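Local structure of tylactone synthase starter module and modules 1 & 2 (Streptomyces fradiae, 2Z5L) at residues L383-V392 and P424-W433. The protein probably reduces the beta-keto group of a polyketide intermediate with NADPH, as the first ketoreductase of the tylosin polyketide synthase, and so sets hydroxyl chirality. Residues are numbered along the deposited sequence; the frame is centred on the assembly and turned at random.
Sequences LDAFVLFSSV and PATSVAWGLW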
# COMPACT_ATOMS: atom_id res chain seq x y z
N LEU A 383 -0.83 12.55 -22.72
CA LEU A 383 -0.97 11.44 -21.78
C LEU A 383 -2.42 11.26 -21.34
O LEU A 383 -3.01 12.15 -20.75
CB LEU A 383 -0.09 11.69 -20.54
CG LEU A 383 -0.06 10.61 -19.46
CD1 LEU A 383 0.60 9.36 -20.01
CD2 LEU A 383 0.71 11.14 -18.25
N ASP A 384 -3.01 10.10 -21.62
CA ASP A 384 -4.39 9.87 -21.22
C ASP A 384 -4.50 8.57 -20.43
O ASP A 384 -5.60 8.07 -20.19
CB ASP A 384 -5.30 9.79 -22.43
CG ASP A 384 -5.11 8.51 -23.21
OD1 ASP A 384 -3.99 8.30 -23.73
OD2 ASP A 384 -6.06 7.71 -23.30
N ALA A 385 -3.36 8.01 -20.03
CA ALA A 385 -3.37 6.78 -19.26
C ALA A 385 -2.12 6.67 -18.40
O ALA A 385 -0.99 6.76 -18.89
CB ALA A 385 -3.48 5.60 -20.20
N PHE A 386 -2.34 6.48 -17.10
CA PHE A 386 -1.28 6.35 -16.11
C PHE A 386 -1.67 5.14 -15.25
O PHE A 386 -2.46 5.25 -14.30
CB PHE A 386 -1.24 7.62 -15.27
CG PHE A 386 0.05 7.85 -14.55
CD1 PHE A 386 1.15 8.38 -15.21
CD2 PHE A 386 0.16 7.56 -13.19
CE1 PHE A 386 2.35 8.61 -14.52
CE2 PHE A 386 1.35 7.79 -12.50
CZ PHE A 386 2.45 8.31 -13.17
N VAL A 387 -1.11 3.98 -15.58
CA VAL A 387 -1.44 2.76 -14.86
C VAL A 387 -0.35 2.28 -13.91
O VAL A 387 0.80 2.06 -14.30
CB VAL A 387 -1.74 1.64 -15.87
CG1 VAL A 387 -2.38 0.46 -15.16
CG2 VAL A 387 -2.65 2.18 -16.95
N LEU A 388 -0.73 2.10 -12.65
CA LEU A 388 0.23 1.64 -11.66
C LEU A 388 -0.18 0.25 -11.23
O LEU A 388 -1.35 -0.02 -10.94
CB LEU A 388 0.28 2.59 -10.46
CG LEU A 388 0.57 4.08 -10.76
CD1 LEU A 388 0.51 4.86 -9.48
CD2 LEU A 388 1.94 4.25 -11.41
N PHE A 389 0.81 -0.65 -11.22
CA PHE A 389 0.59 -2.04 -10.81
C PHE A 389 0.91 -2.16 -9.33
O PHE A 389 2.07 -2.23 -8.93
CB PHE A 389 1.49 -2.98 -11.62
CG PHE A 389 0.97 -3.25 -12.99
CD1 PHE A 389 0.84 -2.21 -13.91
CD2 PHE A 389 0.60 -4.53 -13.37
CE1 PHE A 389 0.35 -2.45 -15.19
CE2 PHE A 389 0.11 -4.77 -14.65
CZ PHE A 389 -0.01 -3.73 -15.56
N SER A 390 -0.14 -2.17 -8.53
CA SER A 390 -0.02 -2.29 -7.10
C SER A 390 -0.14 -3.77 -6.74
O SER A 390 -0.11 -4.64 -7.61
CB SER A 390 -1.11 -1.46 -6.41
OG SER A 390 -0.91 -1.40 -5.02
N SER A 391 -0.28 -4.04 -5.45
CA SER A 391 -0.41 -5.39 -4.91
C SER A 391 -1.46 -5.36 -3.80
O SER A 391 -1.61 -4.35 -3.10
CB SER A 391 0.93 -5.85 -4.33
OG SER A 391 0.80 -7.11 -3.70
N VAL A 392 -2.18 -6.46 -3.64
CA VAL A 392 -3.21 -6.58 -2.61
C VAL A 392 -2.54 -6.52 -1.23
O VAL A 392 -3.20 -6.28 -0.21
CB VAL A 392 -3.99 -7.91 -2.74
CG1 VAL A 392 -3.08 -9.07 -2.40
CG2 VAL A 392 -5.22 -7.89 -1.85
N PRO A 424 -4.78 11.96 -15.29
CA PRO A 424 -5.16 10.55 -15.49
C PRO A 424 -4.34 9.64 -14.58
O PRO A 424 -3.18 9.95 -14.27
CB PRO A 424 -4.86 10.34 -16.97
CG PRO A 424 -3.65 11.21 -17.19
CD PRO A 424 -4.02 12.47 -16.44
N ALA A 425 -4.94 8.54 -14.14
CA ALA A 425 -4.26 7.59 -13.26
C ALA A 425 -5.20 6.47 -12.84
O ALA A 425 -6.37 6.69 -12.58
CB ALA A 425 -3.72 8.32 -12.02
N THR A 426 -4.65 5.26 -12.77
CA THR A 426 -5.41 4.07 -12.37
C THR A 426 -4.43 3.18 -11.58
O THR A 426 -3.30 2.95 -12.02
CB THR A 426 -5.90 3.27 -13.60
OG1 THR A 426 -6.55 4.16 -14.52
CG2 THR A 426 -6.88 2.20 -13.17
N SER A 427 -4.86 2.68 -10.42
CA SER A 427 -4.00 1.83 -9.59
C SER A 427 -4.70 0.52 -9.25
O SER A 427 -5.74 0.52 -8.60
CB SER A 427 -3.62 2.56 -8.29
OG SER A 427 -2.73 1.78 -7.50
N VAL A 428 -4.13 -0.59 -9.71
CA VAL A 428 -4.74 -1.90 -9.47
C VAL A 428 -3.92 -2.73 -8.48
O VAL A 428 -2.74 -2.99 -8.70
CB VAL A 428 -4.88 -2.70 -10.78
CG1 VAL A 428 -5.67 -3.97 -10.51
CG2 VAL A 428 -5.58 -1.86 -11.84
N ALA A 429 -4.56 -3.14 -7.39
CA ALA A 429 -3.92 -3.95 -6.36
C ALA A 429 -4.09 -5.42 -6.73
O ALA A 429 -5.06 -6.07 -6.34
CB ALA A 429 -4.56 -3.66 -4.99
N TRP A 430 -3.13 -5.94 -7.48
CA TRP A 430 -3.18 -7.31 -7.96
C TRP A 430 -3.04 -8.36 -6.88
O TRP A 430 -2.55 -8.10 -5.78
CB TRP A 430 -2.11 -7.53 -9.03
CG TRP A 430 -2.30 -6.68 -10.24
CD1 TRP A 430 -1.69 -5.48 -10.51
CD2 TRP A 430 -3.23 -6.90 -11.31
NE1 TRP A 430 -2.20 -4.94 -11.67
CE2 TRP A 430 -3.15 -5.78 -12.17
CE3 TRP A 430 -4.14 -7.91 -11.61
CZ2 TRP A 430 -3.93 -5.66 -13.32
CZ3 TRP A 430 -4.93 -7.79 -12.76
CH2 TRP A 430 -4.82 -6.67 -13.59
N GLY A 431 -3.51 -9.56 -7.22
CA GLY A 431 -3.41 -10.70 -6.34
C GLY A 431 -2.31 -11.52 -6.96
O GLY A 431 -1.47 -10.96 -7.66
N LEU A 432 -2.30 -12.82 -6.72
CA LEU A 432 -1.28 -13.70 -7.29
C LEU A 432 -1.40 -13.80 -8.81
O LEU A 432 -2.50 -14.02 -9.32
CB LEU A 432 -1.39 -15.10 -6.70
CG LEU A 432 -1.17 -15.20 -5.19
CD1 LEU A 432 -1.46 -16.64 -4.71
CD2 LEU A 432 0.25 -14.81 -4.90
N TRP A 433 -0.28 -13.65 -9.51
CA TRP A 433 -0.26 -13.73 -10.97
C TRP A 433 0.05 -15.10 -11.54
O TRP A 433 1.09 -15.70 -11.23
CB TRP A 433 0.73 -12.73 -11.56
CG TRP A 433 0.10 -11.41 -11.89
CD1 TRP A 433 -0.40 -10.50 -11.00
CD2 TRP A 433 -0.11 -10.86 -13.20
NE1 TRP A 433 -0.91 -9.41 -11.68
CE2 TRP A 433 -0.75 -9.61 -13.03
CE3 TRP A 433 0.18 -11.30 -14.49
CZ2 TRP A 433 -1.10 -8.80 -14.10
CZ3 TRP A 433 -0.18 -10.50 -15.57
CH2 TRP A 433 -0.81 -9.26 -15.36
O HOH W 1 -5.11 6.02 -16.20
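The rings of F389 and W430 lie nearly parallel, planes 25° apart, but displaced so far that they hardly overlap: F389 CD2 comes to 3.3 Å from W430 NE1, while the phenyl centroid stays 5.0 Å from that of the five-membered ring. One face of the W430 indole carries V428 CG1 near its rim, and the opposite face has NE1 of W433 above it, likewise toward the rim. The carbonyl oxygen of S390 sits at the edge of the W430 ring, 3.4 Å from CD1. W433 in turn brings CZ2 to the edge of the F389 ring. Both F389 and W430 leave the same face of the sheet, and with each CG beside its backbone N (chi1 -79° and -62°) the rings turn toward each other. L464 of helix 457-470 packs against F389, and A460 against W430.

Strands 386-391 and 426-430 are parallel neighbours joined by helix 402-419, a beta-alpha-beta crossover of the Rossmann-type fold shared by short-chain dehydrogenases/reductases. The ladder begins with T426 N to F386 O; L388 N then donates to T426 O at 2.8 Å, nearly straight, and L388 O takes V428 N. Further on, S390 N reaches V428 O from a donor position tilted out of the carbonyl plane, the next rung from W430 N to S390 O is weak, and V392 N closes the run on W430 O at 2.7 Å.

On the opposite face, turned to helix 402-419, the OG atoms of S390 and S427 both hydrogen-bond to OD1 of D412, so one carboxylate oxygen ties the two strands together. At the N-terminal end of the pair, a water accepts from F386 N and hydrogen-bonds T426 OG1, each at 2.9 Å. F386 CD2 meets A425 CB at 4.1 Å, and R418 makes a cation-pi contact with that phenyl ring while its NE donates to P424 O.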